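Pertussis toxin-like subunit ArtA (Escherichia coli, PDB 4Z9D) binds NAD and probably acts as the ADP-ribosyltransferase A subunit of a pertussis-like AB5 toxin that inhibits trimeric G proteins. Local coordinates at residues Y8-R13 with G75-Y80; E16-D21 with E128-A133. The protein carries 2 engineered substitutions. All coordinates share one frame; numbering follows the deposited sequence.

Contact 1. Residues Y8-R13 with G75-Y80. With NAD (nicotinamide-adenine-dinucleotide), chain F.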
# COMPACT_ATOMS: atom_id res chain seq x y z
N TYR A 8 -1.35 5.70 -3.33
CA TYR A 8 0.01 5.95 -2.85
C TYR A 8 0.61 4.75 -2.13
O TYR A 8 -0.10 3.99 -1.46
CB TYR A 8 0.06 7.12 -1.89
CG TYR A 8 -0.39 8.44 -2.43
CD1 TYR A 8 0.46 9.22 -3.20
CD2 TYR A 8 -1.65 8.94 -2.12
CE1 TYR A 8 0.07 10.46 -3.67
CE2 TYR A 8 -2.06 10.18 -2.60
CZ TYR A 8 -1.19 10.93 -3.36
OH TYR A 8 -1.60 12.17 -3.82
N ARG A 9 1.93 4.63 -2.20
CA ARG A 9 2.64 3.65 -1.37
C ARG A 9 3.91 4.26 -0.81
O ARG A 9 4.67 4.88 -1.54
CB ARG A 9 2.97 2.37 -2.16
CG ARG A 9 3.83 1.38 -1.35
CD ARG A 9 3.96 -0.01 -1.99
NE ARG A 9 4.98 -0.79 -1.27
CZ ARG A 9 4.78 -1.40 -0.11
NH1 ARG A 9 3.57 -1.40 0.45
NH2 ARG A 9 5.79 -2.05 0.48
N VAL A 10 4.11 4.12 0.50
CA VAL A 10 5.36 4.50 1.13
C VAL A 10 6.29 3.28 1.15
O VAL A 10 5.90 2.21 1.61
CB VAL A 10 5.13 5.02 2.55
CG1 VAL A 10 6.46 5.41 3.21
CG2 VAL A 10 4.22 6.23 2.50
N ASP A 11 7.52 3.44 0.66
CA ASP A 11 8.48 2.33 0.57
C ASP A 11 9.91 2.85 0.73
O ASP A 11 10.20 3.98 0.36
CB ASP A 11 8.31 1.59 -0.76
CG ASP A 11 8.86 0.16 -0.73
OD1 ASP A 11 10.10 0.01 -0.59
OD2 ASP A 11 8.07 -0.80 -0.85
N SER A 12 10.82 2.02 1.23
CA SER A 12 12.18 2.48 1.45
C SER A 12 13.06 2.37 0.21
O SER A 12 14.14 2.95 0.15
CB SER A 12 12.83 1.68 2.59
OG SER A 12 12.79 0.29 2.32
N ARG A 13 12.62 1.59 -0.77
CA ARG A 13 13.39 1.40 -2.00
C ARG A 13 13.25 2.59 -2.93
O ARG A 13 12.18 3.20 -3.01
CB ARG A 13 12.97 0.11 -2.70
CG ARG A 13 13.38 -1.11 -1.92
CD ARG A 13 12.60 -2.34 -2.32
NE ARG A 13 11.20 -2.31 -1.93
CZ ARG A 13 10.31 -3.16 -2.42
NH1 ARG A 13 10.72 -4.09 -3.27
NH2 ARG A 13 9.02 -3.10 -2.04
N GLY A 75 17.87 5.23 6.92
CA GLY A 75 17.68 5.28 5.49
C GLY A 75 16.52 6.18 5.12
O GLY A 75 16.08 6.98 5.93
N ARG A 76 16.02 6.04 3.90
CA ARG A 76 15.05 7.00 3.41
C ARG A 76 13.74 6.34 3.05
O ARG A 76 13.67 5.13 2.88
CB ARG A 76 15.60 7.71 2.17
CG ARG A 76 17.04 8.15 2.32
CD ARG A 76 17.61 8.61 1.01
NE ARG A 76 17.79 10.06 0.97
CZ ARG A 76 18.88 10.69 1.39
NH1 ARG A 76 19.91 10.00 1.88
NH2 ARG A 76 18.96 12.02 1.32
N LEU A 77 12.70 7.15 2.95
CA LEU A 77 11.38 6.69 2.55
C LEU A 77 10.94 7.54 1.37
O LEU A 77 11.29 8.72 1.27
CB LEU A 77 10.38 6.80 3.68
CG LEU A 77 10.60 5.88 4.87
CD1 LEU A 77 9.59 6.22 5.96
CD2 LEU A 77 10.44 4.45 4.40
N TYR A 78 10.19 6.92 0.47
CA TYR A 78 9.65 7.60 -0.70
C TYR A 78 8.15 7.39 -0.71
O TYR A 78 7.65 6.35 -0.28
CB TYR A 78 10.27 7.04 -1.99
CG TYR A 78 11.78 7.15 -2.05
CD1 TYR A 78 12.40 8.16 -2.77
CD2 TYR A 78 12.59 6.21 -1.42
CE1 TYR A 78 13.77 8.25 -2.85
CE2 TYR A 78 13.97 6.29 -1.49
CZ TYR A 78 14.55 7.31 -2.21
OH TYR A 78 15.93 7.40 -2.28
N ARG A 79 7.42 8.39 -1.19
CA ARG A 79 6.00 8.22 -1.48
C ARG A 79 5.84 8.04 -2.97
O ARG A 79 6.20 8.93 -3.74
CB ARG A 79 5.18 9.42 -0.99
CG ARG A 79 3.68 9.26 -1.16
CD ARG A 79 2.92 10.50 -0.77
NE ARG A 79 3.18 11.62 -1.68
CZ ARG A 79 3.81 12.74 -1.35
NH1 ARG A 79 4.24 12.92 -0.11
NH2 ARG A 79 3.99 13.69 -2.25
N TYR A 80 5.34 6.88 -3.39
CA TYR A 80 5.08 6.63 -4.80
C TYR A 80 3.62 6.88 -5.14
O TYR A 80 2.73 6.49 -4.38
CB TYR A 80 5.46 5.19 -5.16
CG TYR A 80 6.94 4.93 -5.15
CD1 TYR A 80 7.70 5.11 -6.30
CD2 TYR A 80 7.58 4.52 -3.98
CE1 TYR A 80 9.06 4.87 -6.29
CE2 TYR A 80 8.94 4.31 -3.96
CZ TYR A 80 9.68 4.48 -5.12
OH TYR A 80 11.03 4.25 -5.11
PA NAD F . 5.98 -4.19 3.54
O1A NAD F . 5.29 -4.33 2.23
O2A NAD F . 6.56 -5.39 4.19
O5B NAD F . 7.12 -3.05 3.35
C5B NAD F . 8.08 -2.68 4.35
C4B NAD F . 9.48 -2.68 3.70
O4B NAD F . 9.86 -4.04 3.33
C3B NAD F . 9.41 -1.97 2.38
O3B NAD F . 9.46 -0.53 2.65
C2B NAD F . 10.70 -2.45 1.78
O2B NAD F . 11.77 -1.95 2.57
C1B NAD F . 10.59 -3.96 2.07
N9A NAD F . 9.78 -4.82 1.14
C8A NAD F . 8.47 -4.95 0.92
N7A NAD F . 8.30 -5.91 0.00
C5A NAD F . 9.50 -6.39 -0.33
C6A NAD F . 9.89 -7.35 -1.18
N6A NAD F . 8.93 -7.98 -1.86
N1A NAD F . 11.18 -7.68 -1.36
C2A NAD F . 12.14 -6.99 -0.63
N3A NAD F . 11.72 -5.99 0.26
C4A NAD F . 10.41 -5.72 0.39
O3 NAD F . 5.00 -3.53 4.58
PN NAD F . 4.09 -2.22 4.25
O1N NAD F . 3.61 -2.25 2.84
O2N NAD F . 4.77 -1.02 4.79
O5D NAD F . 2.83 -2.58 5.16
C5D NAD F . 2.96 -2.85 6.56
C4D NAD F . 1.64 -2.52 7.27
O4D NAD F . 1.33 -1.14 6.85
C3D NAD F . 0.49 -3.41 6.78
O3D NAD F . -0.52 -3.53 7.79
C2D NAD F . -0.05 -2.54 5.66
O2D NAD F . -1.40 -2.90 5.31
C1D NAD F . 0.02 -1.14 6.27
N1N NAD F . -0.11 -0.11 5.18
C2N NAD F . 1.04 0.34 4.48
C3N NAD F . 0.96 1.26 3.43
C7N NAD F . 2.12 1.71 2.76
O7N NAD F . 1.99 2.80 1.97
N7N NAD F . 3.27 1.08 2.98
C4N NAD F . -0.29 1.74 3.07
C5N NAD F . -1.43 1.32 3.75
C6N NAD F . -1.36 0.39 4.79
O HOH W 1 16.25 3.81 1.98
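The NAD-binding edge of the ADP-ribosyltransferase fold is built where Arg-9 to Asp-11 pair antiparallel with Tyr-78 to Tyr-80. Two hydrogen-bonded pairs, Arg-9 with Tyr-80 and Asp-11 with Tyr-78, flank the non-hydrogen-bonded Val-10/Arg-79 pair; the straightest bond runs from Tyr-80 N to Arg-9 O (2.8 Å, 177°). Past the strand end, Tyr-80 OH donates to Arg-13 O (2.6 Å). The opposite edge of strand 6-11 reads the nicotinamide amide: Val-10 N donates to NAD O7N (2.9 Å) and Val-10 O accepts from NAD N7N (3.2 Å). The Arg-9 chain is extended from CG to NE. Its guanidinium touches both phosphates, NH1 donating to NAD O1N (2.5 Å) and to Ala-52 O, NH2 to NAD O1A (2.9 Å); NH2 also salt-bridges Asp-11 OD2 (2.9 Å). Arg-13 grips Asp-11 side-on, NE to OD1 and NH2 to OD2, the two arginines reaching OD2 from opposite faces of the carboxylate. OD1 also accepts from Arg-13 N, an Asx turn. Ser-12 N donates to NAD O3B, and its OG accepts a very short bond from NAD O2B. NAD C4A lies 3.7 Å above the Arg-13 guanidinium plane, over its centre. Strand 130-139 flanks strand 77-83, helix 57-68 touches Tyr-8 and Arg-79, and Pro-15 packs on Tyr-80.

Contact 2. Residues E16-D21 with E128-A133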
# COMPACT_ATOMS: atom_id res chain seq x y z
N GLU A 16 14.94 4.36 -8.81
CA GLU A 16 15.73 3.68 -9.82
C GLU A 16 15.43 2.19 -9.86
O GLU A 16 15.30 1.61 -10.94
CB GLU A 16 17.22 3.91 -9.54
CG GLU A 16 18.13 3.24 -10.53
CD GLU A 16 17.98 3.78 -11.93
OE1 GLU A 16 17.42 4.88 -12.11
OE2 GLU A 16 18.41 3.05 -12.85
N GLU A 17 15.26 1.60 -8.69
CA GLU A 17 14.86 0.21 -8.60
C GLU A 17 13.37 0.03 -8.91
O GLU A 17 12.97 -0.82 -9.72
CB GLU A 17 15.17 -0.33 -7.20
CG GLU A 17 14.78 -1.78 -7.02
CD GLU A 17 14.90 -2.23 -5.58
OE1 GLU A 17 15.52 -1.50 -4.78
OE2 GLU A 17 14.39 -3.33 -5.25
N ILE A 18 12.55 0.84 -8.24
CA ILE A 18 11.11 0.71 -8.30
C ILE A 18 10.51 1.09 -9.65
O ILE A 18 9.60 0.42 -10.13
CB ILE A 18 10.46 1.52 -7.15
CG1 ILE A 18 10.94 0.97 -5.80
CG2 ILE A 18 8.96 1.47 -7.23
CD1 ILE A 18 10.68 -0.55 -5.62
N PHE A 19 11.02 2.14 -10.30
CA PHE A 19 10.48 2.52 -11.61
C PHE A 19 10.72 1.41 -12.63
O PHE A 19 9.93 1.20 -13.55
CB PHE A 19 11.13 3.80 -12.12
CG PHE A 19 10.65 5.06 -11.44
CD1 PHE A 19 11.29 6.26 -11.68
CD2 PHE A 19 9.58 5.04 -10.55
CE1 PHE A 19 10.87 7.42 -11.06
CE2 PHE A 19 9.15 6.20 -9.94
CZ PHE A 19 9.81 7.40 -10.19
N ARG A 20 11.82 0.69 -12.41
CA ARG A 20 12.25 -0.34 -13.34
C ARG A 20 11.48 -1.62 -13.04
O ARG A 20 10.89 -2.23 -13.93
CB ARG A 20 13.75 -0.60 -13.20
CG ARG A 20 14.29 -1.70 -14.12
CD ARG A 20 15.37 -2.50 -13.42
NE ARG A 20 16.48 -1.71 -12.92
CZ ARG A 20 17.08 -1.97 -11.76
NH1 ARG A 20 18.09 -1.21 -11.35
NH2 ARG A 20 16.64 -2.95 -10.99
N ASP A 21 11.49 -2.01 -11.77
CA ASP A 21 10.99 -3.32 -11.34
C ASP A 21 9.55 -3.35 -10.84
O ASP A 21 8.93 -4.41 -10.79
CB ASP A 21 11.88 -3.87 -10.23
CG ASP A 21 13.30 -4.08 -10.69
OD1 ASP A 21 13.51 -4.17 -11.90
OD2 ASP A 21 14.21 -4.15 -9.83
N GLU A 128 5.52 0.36 -14.90
CA GLU A 128 4.77 1.20 -15.82
C GLU A 128 3.51 1.83 -15.20
O GLU A 128 2.97 2.79 -15.74
CB GLU A 128 4.40 0.40 -17.08
CG GLU A 128 5.57 0.32 -18.05
CD GLU A 128 5.33 -0.63 -19.22
OE1 GLU A 128 6.00 -0.44 -20.26
OE2 GLU A 128 4.49 -1.55 -19.09
N ASN A 129 3.05 1.30 -14.07
CA ASN A 129 1.92 1.88 -13.35
C ASN A 129 2.31 3.03 -12.44
O ASN A 129 1.46 3.75 -11.93
CB ASN A 129 1.22 0.83 -12.49
CG ASN A 129 0.34 -0.08 -13.29
OD1 ASN A 129 0.83 -0.83 -14.13
ND2 ASN A 129 -0.96 -0.03 -13.04
N ILE A 130 3.61 3.19 -12.21
CA ILE A 130 4.06 4.16 -11.22
C ILE A 130 4.34 5.50 -11.88
O ILE A 130 5.18 5.61 -12.77
CB ILE A 130 5.29 3.64 -10.47
CG1 ILE A 130 4.94 2.29 -9.81
CG2 ILE A 130 5.75 4.64 -9.41
CD1 ILE A 130 6.15 1.46 -9.43
N VAL A 131 3.62 6.51 -11.41
CA VAL A 131 3.67 7.84 -12.00
C VAL A 131 4.93 8.59 -11.63
O VAL A 131 5.58 9.20 -12.48
CB VAL A 131 2.43 8.66 -11.57
CG1 VAL A 131 2.46 10.07 -12.14
CG2 VAL A 131 1.16 7.95 -12.01
N GLU A 132 5.26 8.55 -10.34
CA GLU A 132 6.30 9.41 -9.80
C GLU A 132 6.68 9.00 -8.39
O GLU A 132 6.02 8.18 -7.76
CB GLU A 132 5.83 10.89 -9.83
CG GLU A 132 4.61 11.16 -8.97
CD GLU A 132 4.01 12.55 -9.17
OE1 GLU A 132 3.13 12.93 -8.37
OE2 GLU A 132 4.41 13.25 -10.12
N ALA A 133 7.77 9.57 -7.90
CA ALA A 133 8.19 9.34 -6.54
C ALA A 133 8.56 10.67 -5.89
O ALA A 133 8.96 11.60 -6.58
CB ALA A 133 9.35 8.39 -6.49
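Helix 16-21 and strand 130-133 run almost exactly antiparallel, their N-to-C directions 176° apart and their axes 9.5 Å apart at closest approach. The nearest CA atoms, those of Phe-19 and Ile-130, are 6.6 Å apart, and no hydrogen bond joins the segments, which meet through apolar groups. Ile-130 and Ala-133 both point toward the helix, Val-131 and Glu-132 both away. With helix-like backbone angles at Val-131, and both residues bonded to the backbone of Arg-81, this is consistent with a classic beta bulge that resets the alternation of faces. Ile-130 divides its branches between neighbouring helix residues: CD1 meets Ile-18 CG2 at 3.6 Å, whereas CG2 meets Phe-19 CE2 at 3.8 Å, approaching that ring obliquely. Phe-19 has CG anti to the carbonyl carbon (chi1 -75°). The CE2 and CZ end of its ring reaches Glu-132 C and Ala-133: CZ touches Ala-133 CB at 3.9 Å, while Ala-133 N sits at the ring edge, in its plane, 3.8 Å from CZ. The Glu-132 carboxylate forms a salt bridge with Arg-81. Tyr-80 backs the cluster, and Phe-23 touches both isoleucines. Helix 15-21 thus covers the sheet face carrying Ile-130, Ala-133 and Tyr-80 in this ADP-ribosyltransferase-like domain.

Contacts 1 and 2 lie with their centres 11 Å apart, and both reach the same sheet, through neighbouring strands 77-83 and 130-139. The chain passes from strand 6-11 of contact 1 into helix 15-21 of contact 2 through the short turn that carries Ser-12 and Arg-13. Tyr-80 bridges the two: its OH lies 3.3 Å from Ile-18 CG1, its CE1 is 3.5 Å from Ala-133 CB and its CD1 is 3.7 Å from Ile-130 CG2. Arg-13 CB, at the base of the side chain whose guanidinium lies over adenine, is 3.8 Å from Ile-18 CD1. Contact 1 binds NAD itself, whereas in contact 2 the Ile-18 side chain remains about 8 Å from it, a second-shell position.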